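Local coordinates for protein lipid binding hydrolase (Escherichia coli, PDB 2IF6) that is probably a hydrolase of the permuted papain-like amidase family and may bind lipids, but has no established substrate, at residues W3-R16 against W61-R74. Numbering follows the deposited sequence. Where two conformers were deposited one is given.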
ATOM      1  N   TRP A   3      -4.345  -6.825  19.155  1.00 23.40           N
ATOM      2  CA  TRP A   3      -4.962  -6.084  18.003  1.00 22.30           C
ATOM      3  C   TRP A   3      -6.303  -6.700  17.624  1.00 22.68           C
ATOM      4  O   TRP A   3      -6.403  -7.916  17.448  1.00 23.31           O
ATOM      5  CB  TRP A   3      -3.998  -6.126  16.812  1.00 21.66           C
ATOM      6  CG  TRP A   3      -4.516  -5.576  15.534  1.00 18.98           C
ATOM      7  CD1 TRP A   3      -5.173  -4.363  15.340  1.00 18.84           C
ATOM      8  CD2 TRP A   3      -4.416  -6.182  14.236  1.00 19.03           C
ATOM      9  NE1 TRP A   3      -5.457  -4.198  14.008  1.00 16.59           N
ATOM     10  CE2 TRP A   3      -5.070  -5.311  13.316  1.00 16.88           C
ATOM     11  CE3 TRP A   3      -3.877  -7.395  13.761  1.00 18.24           C
ATOM     12  CZ2 TRP A   3      -5.149  -5.588  11.939  1.00 16.71           C
ATOM     13  CZ3 TRP A   3      -3.973  -7.680  12.405  1.00 18.81           C
ATOM     14  CH2 TRP A   3      -4.582  -6.759  11.500  1.00 16.92           C
ATOM     15  N   GLN A   4      -7.324  -5.846  17.530  1.00 23.28           N
ATOM     16  CA  GLN A   4      -8.656  -6.198  17.050  1.00 24.07           C
ATOM     17  C   GLN A   4      -8.766  -5.542  15.655  1.00 21.44           C
ATOM     18  O   GLN A   4      -8.901  -4.301  15.570  1.00 21.65           O
ATOM     19  CB  GLN A   4      -9.679  -5.569  18.024  1.00 24.40           C
ATOM     20  CG  GLN A   4     -11.151  -5.960  17.918  1.00 27.96           C
ATOM     21  CD  GLN A   4     -12.026  -5.131  18.910  1.00 29.61           C
ATOM     22  OE1 GLN A   4     -12.355  -3.944  18.653  1.00 35.71           O
ATOM     23  NE2 GLN A   4     -12.360  -5.743  20.059  1.00 33.67           N
ATOM     24  N   PRO A   5      -8.652  -6.338  14.560  1.00 18.51           N
ATOM     25  CA  PRO A   5      -8.734  -5.731  13.244  1.00 17.41           C
ATOM     26  C   PRO A   5      -9.998  -4.909  13.072  1.00 16.40           C
ATOM     27  O   PRO A   5     -11.091  -5.314  13.555  1.00 16.06           O
ATOM     28  CB  PRO A   5      -8.719  -6.942  12.277  1.00 16.90           C
ATOM     29  CG  PRO A   5      -7.895  -7.984  13.046  1.00 17.92           C
ATOM     30  CD  PRO A   5      -8.342  -7.786  14.485  1.00 19.15           C
ATOM     31  N   GLN A   6      -9.835  -3.746  12.462  1.00 15.90           N
ATOM     32  CA  GLN A   6     -10.966  -2.869  12.123  1.00 16.94           C
ATOM     33  C   GLN A   6     -10.837  -2.410  10.689  1.00 16.91           C
ATOM     34  O   GLN A   6      -9.726  -2.196  10.199  1.00 16.37           O
ATOM     35  CB  GLN A   6     -11.032  -1.650  13.068  1.00 17.48           C
ATOM     36  CG  GLN A   6     -11.360  -2.012  14.516  1.00 18.12           C
ATOM     37  CD  GLN A   6     -11.146  -0.864  15.515  1.00 19.59           C
ATOM     38  OE1 GLN A   6     -10.908   0.252  15.137  1.00 20.17           O
ATOM     39  NE2 GLN A   6     -11.232  -1.168  16.804  1.00 25.21           N
ATOM     40  N   THR A   7     -11.979  -2.214  10.033  1.00 15.46           N
ATOM     41  CA  THR A   7     -12.009  -1.732   8.665  1.00 15.95           C
ATOM     42  C   THR A   7     -11.270  -0.392   8.580  1.00 15.95           C
ATOM     43  O   THR A   7     -11.494   0.522   9.419  1.00 15.39           O
ATOM     44  CB  THR A   7     -13.458  -1.513   8.185  1.00 16.36           C
ATOM     45  OG1 THR A   7     -14.128  -2.787   8.104  1.00 17.59           O
ATOM     46  CG2 THR A   7     -13.439  -0.837   6.807  1.00 15.20           C
ATOM     47  N   GLY A   8     -10.408  -0.267   7.579  1.00 15.72           N
ATOM     48  CA  GLY A   8      -9.552   0.893   7.477  1.00 14.59           C
ATOM     49  C   GLY A   8      -8.120   0.743   7.993  1.00 15.72           C
ATOM     50  O   GLY A   8      -7.284   1.556   7.608  1.00 16.63           O
ATOM     51  N   ASP A   9      -7.827  -0.240   8.865  1.00 14.93           N
ATOM     52  CA  ASP A   9      -6.452  -0.438   9.354  1.00 14.10           C
ATOM     53  C   ASP A   9      -5.556  -0.687   8.141  1.00 13.78           C
ATOM     54  O   ASP A   9      -5.944  -1.430   7.215  1.00 13.34           O
ATOM     55  CB  ASP A   9      -6.318  -1.650  10.317  1.00 14.31           C
ATOM     56  CG  ASP A   9      -7.027  -1.443  11.628  1.00 14.91           C
ATOM     57  OD1 ASP A   9      -7.540  -0.299  11.904  1.00 15.11           O
ATOM     58  OD2 ASP A   9      -7.083  -2.438  12.385  1.00 15.80           O
ATOM     59  N   ILE A  10      -4.412  -0.038   8.109  1.00 13.08           N
ATOM     60  CA  ILE A  10      -3.532  -0.172   6.948  1.00 15.09           C
ATOM     61  C   ILE A  10      -2.400  -1.075   7.355  1.00 14.18           C
ATOM     62  O   ILE A  10      -1.746  -0.822   8.363  1.00 13.74           O
ATOM     63  CB  ILE A  10      -3.017   1.199   6.468  1.00 14.47           C
ATOM     64  CG1 ILE A  10      -4.219   2.149   6.232  1.00 16.56           C
ATOM     65  CG2 ILE A  10      -2.182   1.026   5.177  1.00 16.37           C
ATOM     66  CD1 ILE A  10      -3.833   3.655   5.999  1.00 17.83           C
ATOM     67  N   ILE A  11      -2.157  -2.115   6.563  1.00 12.72           N
ATOM     68  CA  ILE A  11      -1.215  -3.145   6.954  1.00 12.70           C
ATOM     69  C   ILE A  11      -0.051  -3.191   5.951  1.00 12.78           C
ATOM     70  O   ILE A  11      -0.278  -2.998   4.757  1.00 12.06           O
ATOM     71  CB  ILE A  11      -1.946  -4.523   7.109  1.00 12.44           C
ATOM     72  CG1 ILE A  11      -1.001  -5.587   7.702  1.00 12.66           C
ATOM     73  CG2 ILE A  11      -2.617  -4.949   5.809  1.00 15.18           C
ATOM     74  CD1 ILE A  11      -1.680  -6.799   8.283  1.00 14.35           C
ATOM     75  N   PHE A  12       1.167  -3.465   6.434  1.00 11.85           N
ATOM     76  CA  PHE A  12       2.377  -3.355   5.601  1.00 12.26           C
ATOM     77  C   PHE A  12       3.174  -4.650   5.782  1.00 13.23           C
ATOM     78  O   PHE A  12       3.140  -5.261   6.861  1.00 13.21           O
ATOM     79  CB  PHE A  12       3.227  -2.155   6.056  1.00 11.66           C
ATOM     80  CG  PHE A  12       2.512  -0.814   5.980  1.00 13.66           C
ATOM     81  CD1 PHE A  12       2.756   0.037   4.928  1.00 12.03           C
ATOM     82  CD2 PHE A  12       1.612  -0.405   6.978  1.00 12.76           C
ATOM     83  CE1 PHE A  12       2.088   1.264   4.832  1.00 16.17           C
ATOM     84  CE2 PHE A  12       0.941   0.871   6.866  1.00 12.39           C
ATOM     85  CZ  PHE A  12       1.225   1.665   5.829  1.00 14.13           C
ATOM     86  N   GLN A  13       3.885  -5.061   4.733  1.00 12.68           N
ATOM     87  CA  GLN A  13       4.699  -6.244   4.787  1.00 14.38           C
ATOM     88  C   GLN A  13       5.845  -6.089   3.789  1.00 15.58           C
ATOM     89  O   GLN A  13       5.866  -5.144   2.994  1.00 14.70           O
ATOM     90  CB  GLN A  13       3.850  -7.491   4.444  1.00 14.69           C
ATOM     91  CG  GLN A  13       3.441  -7.569   2.964  1.00 14.05           C
ATOM     92  CD  GLN A  13       2.583  -8.768   2.589  1.00 13.59           C
ATOM     93  OE1 GLN A  13       2.302  -8.931   1.415  1.00 16.63           O
ATOM     94  NE2 GLN A  13       2.181  -9.611   3.555  1.00 14.49           N
ATOM     95  N   ILE A  14       6.746  -7.062   3.825  1.00 16.70           N
ATOM     96  CA  ILE A  14       7.813  -7.196   2.846  1.00 18.78           C
ATOM     97  C   ILE A  14       7.334  -8.170   1.785  1.00 19.07           C
ATOM     98  O   ILE A  14       7.162  -9.383   2.047  1.00 18.96           O
ATOM     99  CB  ILE A  14       9.096  -7.808   3.469  1.00 18.93           C
ATOM    100  CG1 ILE A  14       9.558  -7.039   4.715  1.00 19.76           C
ATOM    101  CG2 ILE A  14      10.211  -7.870   2.419  1.00 20.34           C
ATOM    102  CD1 ILE A  14      10.671  -7.790   5.448  1.00 20.24           C
ATOM    103  N   SER A  15       7.108  -7.643   0.592  1.00 20.39           N
ATOM    104  CA  SER A  15       6.773  -8.459  -0.579  1.00 21.91           C
ATOM    105  C   SER A  15       7.902  -9.481  -0.904  1.00 23.13           C
ATOM    106  O   SER A  15       9.091  -9.187  -0.710  1.00 22.58           O
ATOM    107  CB  SER A  15       6.550  -7.541  -1.781  1.00 21.98           C
ATOM    108  OG  SER A  15       6.461  -8.294  -2.972  1.00 25.67           O
ATOM    109  N   ARG A  16       7.513 -10.659  -1.386  1.00 25.24           N
ATOM    110  CA  ARG A  16       8.472 -11.656  -1.906  1.00 28.12           C
ATOM    111  C   ARG A  16       8.697 -11.540  -3.434  1.00 29.19           C
ATOM    112  O   ARG A  16       9.467 -12.314  -4.018  1.00 30.60           O
ATOM    113  CB  ARG A  16       8.009 -13.064  -1.590  1.00 28.55           C
ATOM    114  CG  ARG A  16       8.013 -13.456  -0.122  1.00 30.86           C
ATOM    115  CD  ARG A  16       7.316 -14.797  -0.019  1.00 37.96           C
ATOM    116  NE  ARG A  16       6.760 -15.027   1.307  1.00 45.01           N
ATOM    117  CZ  ARG A  16       7.212 -15.933   2.174  1.00 47.08           C
ATOM    118  NH1 ARG A  16       8.228 -16.729   1.847  1.00 48.93           N
ATOM    119  NH2 ARG A  16       6.635 -16.053   3.372  1.00 46.00           N
ATOM    120  N   TRP A  61      -2.980 -13.338   3.613  1.00 18.67           N
ATOM    121  CA  TRP A  61      -2.200 -12.121   3.344  1.00 19.00           C
ATOM    122  C   TRP A  61      -0.893 -12.052   4.146  1.00 18.45           C
ATOM    123  O   TRP A  61       0.154 -11.743   3.610  1.00 18.44           O
ATOM    124  CB  TRP A  61      -3.048 -10.878   3.628  1.00 17.67           C
ATOM    125  CG  TRP A  61      -2.429  -9.647   3.059  1.00 18.38           C
ATOM    126  CD1 TRP A  61      -2.615  -9.142   1.800  1.00 17.24           C
ATOM    127  CD2 TRP A  61      -1.471  -8.787   3.707  1.00 17.08           C
ATOM    128  NE1 TRP A  61      -1.855  -7.992   1.632  1.00 15.15           N
ATOM    129  CE2 TRP A  61      -1.166  -7.750   2.801  1.00 16.56           C
ATOM    130  CE3 TRP A  61      -0.858  -8.792   4.972  1.00 15.41           C
ATOM    131  CZ2 TRP A  61      -0.264  -6.739   3.115  1.00 17.64           C
ATOM    132  CZ3 TRP A  61       0.013  -7.770   5.294  1.00 14.79           C
ATOM    133  CH2 TRP A  61       0.311  -6.761   4.355  1.00 16.51           C
ATOM    134  N   ILE A  62      -0.962 -12.337   5.446  1.00 19.22           N
ATOM    135  CA  ILE A  62       0.207 -12.200   6.312  1.00 21.01           C
ATOM    136  C   ILE A  62       1.272 -13.249   5.967  1.00 22.55           C
ATOM    137  O   ILE A  62       2.486 -12.967   6.022  1.00 23.53           O
ATOM    138  CB  ILE A  62      -0.175 -12.364   7.790  1.00 21.26           C
ATOM    139  CG1 ILE A  62      -1.013 -11.158   8.245  1.00 19.70           C
ATOM    140  CG2 ILE A  62       1.112 -12.583   8.665  1.00 20.34           C
ATOM    141  CD1 ILE A  62      -1.630 -11.303   9.653  1.00 20.98           C
ATOM    142  N   ALA A  63       0.795 -14.450   5.638  1.00 24.16           N
ATOM    143  CA  ALA A  63       1.645 -15.620   5.331  1.00 25.90           C
ATOM    144  C   ALA A  63       2.470 -15.343   4.080  1.00 26.02           C
ATOM    145  O   ALA A  63       3.570 -15.853   3.921  1.00 28.27           O
ATOM    146  CB  ALA A  63       0.753 -16.865   5.113  1.00 24.92           C
ATOM    147  N   HIS A  64       1.925 -14.532   3.188  1.00 26.15           N
ATOM    148  CA  HIS A  64       2.613 -14.176   1.949  0.50 26.54           C
ATOM    149  C   HIS A  64       3.782 -13.188   2.154  1.00 26.03           C
ATOM    150  O   HIS A  64       4.642 -13.041   1.283  1.00 26.84           O
ATOM    151  CB  HIS A  64       1.615 -13.625   0.927  0.50 26.80           C
ATOM    152  CG  HIS A  64       0.900 -14.684   0.139  0.50 28.81           C
ATOM    153  ND1 HIS A  64      -0.442 -14.605  -0.165  0.50 30.11           N
ATOM    154  CD2 HIS A  64       1.345 -15.832  -0.426  0.50 30.50           C
ATOM    155  CE1 HIS A  64      -0.795 -15.662  -0.874  0.50 30.65           C
ATOM    156  NE2 HIS A  64       0.270 -16.425  -1.044  0.50 30.42           N
ATOM    157  N   GLY A  65       3.832 -12.521   3.299  1.00 24.64           N
ATOM    158  CA  GLY A  65       4.908 -11.568   3.554  1.00 24.18           C
ATOM    159  C   GLY A  65       6.165 -12.324   3.913  1.00 24.61           C
ATOM    160  O   GLY A  65       6.095 -13.402   4.490  1.00 23.61           O
ATOM    161  N   GLU A  66       7.320 -11.779   3.565  1.00 25.23           N
ATOM    162  CA  GLU A  66       8.571 -12.404   3.973  1.00 25.99           C
ATOM    163  C   GLU A  66       8.651 -12.539   5.500  1.00 25.45           C
ATOM    164  O   GLU A  66       8.425 -11.566   6.257  1.00 23.91           O
ATOM    165  CB  GLU A  66       9.740 -11.608   3.448  1.00 27.45           C
ATOM    166  CG  GLU A  66      11.071 -12.360   3.448  1.00 33.70           C
ATOM    167  CD  GLU A  66      12.198 -11.440   2.993  1.00 40.40           C
ATOM    168  OE1 GLU A  66      12.558 -11.465   1.789  1.00 43.09           O
ATOM    169  OE2 GLU A  66      12.688 -10.654   3.839  1.00 44.15           O
ATOM    170  N   LYS A  67       8.935 -13.760   5.944  1.00 25.36           N
ATOM    171  CA  LYS A  67       9.054 -14.089   7.363  1.00 25.67           C
ATOM    172  C   LYS A  67       7.770 -13.843   8.173  1.00 24.63           C
ATOM    173  O   LYS A  67       7.808 -13.878   9.410  1.00 24.60           O
ATOM    174  CB  LYS A  67      10.249 -13.349   7.982  1.00 26.70           C
ATOM    175  CG  LYS A  67      11.634 -13.900   7.557  1.00 31.88           C
ATOM    176  CD  LYS A  67      12.046 -15.068   8.441  1.00 37.86           C
ATOM    177  CE  LYS A  67      13.429 -15.570   8.032  1.00 42.30           C
ATOM    178  NZ  LYS A  67      13.348 -17.032   7.661  1.00 45.47           N
ATOM    179  N   GLY A  68       6.638 -13.642   7.484  1.00 22.98           N
ATOM    180  CA  GLY A  68       5.357 -13.382   8.149  1.00 21.86           C
ATOM    181  C   GLY A  68       5.274 -12.032   8.866  1.00 21.26           C
ATOM    182  O   GLY A  68       4.353 -11.821   9.679  1.00 21.43           O
ATOM    183  N   LYS A  69       6.245 -11.137   8.618  1.00 20.12           N
ATOM    184  CA  LYS A  69       6.334  -9.873   9.353  1.00 19.25           C
ATOM    185  C   LYS A  69       5.264  -8.912   8.854  1.00 18.44           C
ATOM    186  O   LYS A  69       4.959  -8.876   7.648  1.00 16.61           O
ATOM    187  CB  LYS A  69       7.679  -9.201   9.171  1.00 19.61           C
ATOM    188  CG  LYS A  69       8.836  -9.986   9.747  1.00 19.68           C
ATOM    189  CD  LYS A  69      10.090  -9.135   9.574  1.00 22.05           C
ATOM    190  CE  LYS A  69      11.283  -9.831  10.153  1.00 24.85           C
ATOM    191  NZ  LYS A  69      12.450  -8.884  10.171  1.00 27.84           N
ATOM    192  N   TYR A  70       4.698  -8.133   9.775  1.00 17.83           N
ATOM    193  CA  TYR A  70       3.719  -7.123   9.389  1.00 16.89           C
ATOM    194  C   TYR A  70       3.627  -6.073  10.489  1.00 17.38           C
ATOM    195  O   TYR A  70       3.998  -6.316  11.658  1.00 16.59           O
ATOM    196  CB  TYR A  70       2.322  -7.749   9.072  1.00 17.76           C
ATOM    197  CG  TYR A  70       1.574  -8.278  10.284  1.00 17.78           C
ATOM    198  CD1 TYR A  70       0.684  -7.465  10.997  1.00 19.84           C
ATOM    199  CD2 TYR A  70       1.771  -9.599  10.730  1.00 20.04           C
ATOM    200  CE1 TYR A  70       0.015  -7.949  12.120  1.00 20.63           C
ATOM    201  CE2 TYR A  70       1.099 -10.109  11.843  1.00 20.57           C
ATOM    202  CZ  TYR A  70       0.230  -9.275  12.542  1.00 21.47           C
ATOM    203  OH  TYR A  70      -0.428  -9.777  13.647  1.00 23.73           O
ATOM    204  N   VAL A  71       3.128  -4.912  10.102  1.00 16.57           N
ATOM    205  CA  VAL A  71       2.831  -3.835  11.057  1.00 16.24           C
ATOM    206  C   VAL A  71       1.545  -3.215  10.573  1.00 15.41           C
ATOM    207  O   VAL A  71       1.277  -3.190   9.348  1.00 14.81           O
ATOM    208  CB  VAL A  71       3.963  -2.780  11.122  1.00 16.21           C
ATOM    209  CG1 VAL A  71       4.271  -2.218   9.752  1.00 17.21           C
ATOM    210  CG2 VAL A  71       3.599  -1.634  12.103  1.00 17.18           C
ATOM    211  N   VAL A  72       0.731  -2.742  11.518  1.00 14.70           N
ATOM    212  CA  VAL A  72      -0.581  -2.201  11.194  1.00 14.41           C
ATOM    213  C   VAL A  72      -0.685  -0.779  11.703  1.00 15.10           C
ATOM    214  O   VAL A  72      -0.376  -0.528  12.862  1.00 16.19           O
ATOM    215  CB  VAL A  72      -1.705  -3.046  11.851  1.00 14.55           C
ATOM    216  CG1 VAL A  72      -3.049  -2.467  11.480  1.00 14.03           C
ATOM    217  CG2 VAL A  72      -1.624  -4.531  11.375  1.00 15.09           C
ATOM    218  N   ARG A  73      -1.143   0.143  10.852  1.00 16.47           N
ATOM    219  CA  ARG A  73      -1.387   1.521  11.279  1.00 16.18           C
ATOM    220  C   ARG A  73      -2.891   1.805  11.277  1.00 16.25           C
ATOM    221  O   ARG A  73      -3.644   1.237  10.477  1.00 17.55           O
ATOM    222  CB  ARG A  73      -0.683   2.498  10.342  1.00 16.32           C
ATOM    223  CG  ARG A  73       0.828   2.268  10.281  1.00 16.74           C
ATOM    224  CD  ARG A  73       1.526   2.984  11.425  1.00 17.54           C
ATOM    225  NE  ARG A  73       1.948   4.330  11.077  1.00 18.79           N
ATOM    226  CZ  ARG A  73       2.636   5.113  11.901  1.00 21.33           C
ATOM    227  NH1 ARG A  73       2.978   4.672  13.119  1.00 21.15           N
ATOM    228  NH2 ARG A  73       2.970   6.342  11.518  1.00 19.98           N
ATOM    229  N   ARG A  74      -3.328   2.671  12.171  1.00 15.31           N
ATOM    230  CA  ARG A  74      -4.742   3.061  12.224  1.00 14.51           C
ATOM    231  C   ARG A  74      -4.869   4.540  12.495  1.00 15.27           C
ATOM    232  O   ARG A  74      -4.031   5.122  13.192  1.00 14.68           O
ATOM    233  CB  ARG A  74      -5.440   2.267  13.362  1.00 16.07           C
ATOM    234  CG  ARG A  74      -6.886   2.759  13.674  1.00 14.30           C
ATOM    235  CD  ARG A  74      -7.542   1.958  14.820  1.00 15.53           C
ATOM    236  NE  ARG A  74      -7.506   0.517  14.548  1.00 20.08           N
ATOM    237  CZ  ARG A  74      -7.669  -0.429  15.468  1.00 22.54           C
ATOM    238  NH1 ARG A  74      -7.927  -0.070  16.739  1.00 21.27           N
ATOM    239  NH2 ARG A  74      -7.624  -1.719  15.111  1.00 19.18           N
TER
HETATM  240  O   HOH W   1      -6.744  -2.796  18.436  1.00 20.05           O
HETATM  241  O   HOH W   2       3.013 -10.194   6.387  1.00 19.06           O
HETATM  242  O   HOH W   3       0.411 -10.644   0.928  1.00 37.35           O
HETATM  243  O   HOH W   4       6.613  -9.449   5.596  1.00 16.02           O
HETATM  244  O   HOH W   5      11.611 -10.351  -0.480  1.00 42.84           O
HETATM  245  O   HOH W   6       4.756 -11.507  -1.029  1.00 26.21           O
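Ile10 with Arg73 and Phe12 with Val71 each exchange two backbone hydrogen bonds, which sets strands 10-13 and 70-74 antiparallel, their directions 156° apart and their axes 4.7 Å apart at closest approach, with Ile11 and Val72 as the non-hydrogen-bonded pair between them. At one end Arg74 grips Asp9 side-on: NE reaches OD1 at 2.8 Å and NH2 reaches OD2 at 2.9 Å, both on syn sides, the second bond nearly straight. Asp9 OD2 also accepts from Trp3 NE1 and Gln6 N, so three N-H groups converge on it, which would probably favour the ionised carboxylate. The Gln6 amide stacks on the guanidinium, planes 15° apart, placing OE1 over its centre 3.3 Å from CZ. Trp3 is sandwiched between Pro5 CG and Val72 CG2, the methyl making a CH-pi contact 3.8 Å from the six-membered ring centroid.

On the sheet face shared with Val72, Ile11 directs CG1 anti to its backbone N (chi1 -173°), carrying CD1 to Tyr70 and Val72 while CG2 lies over one face of the Trp61 ring. The opposite face of that indole bears the Gln13 amide, whose NE2 sits 3.3 Å from CZ3 and donates to Trp61 O at 2.9 Å; one water joins NE2 to Ile62 O and Lys69 O. Beyond the strand, Ile14 O receives Glu66 N, and Arg16 NE donates to His64 O, 2.9 Å away, from above that carbonyl's plane, with weak bonds from NH2 to Ala63 O and Gly65 O.

These contacts join the chain's first strand to helix 58-63 and strand 70-75, in a fold assigned to the permuted papain-like amidases. Trp61 touches a possible Cys112-His33-Glu48 triad, and Gln13 packs on His33. Strand 33-40 flanks 10-13, and strand 174-180 flanks 70-75.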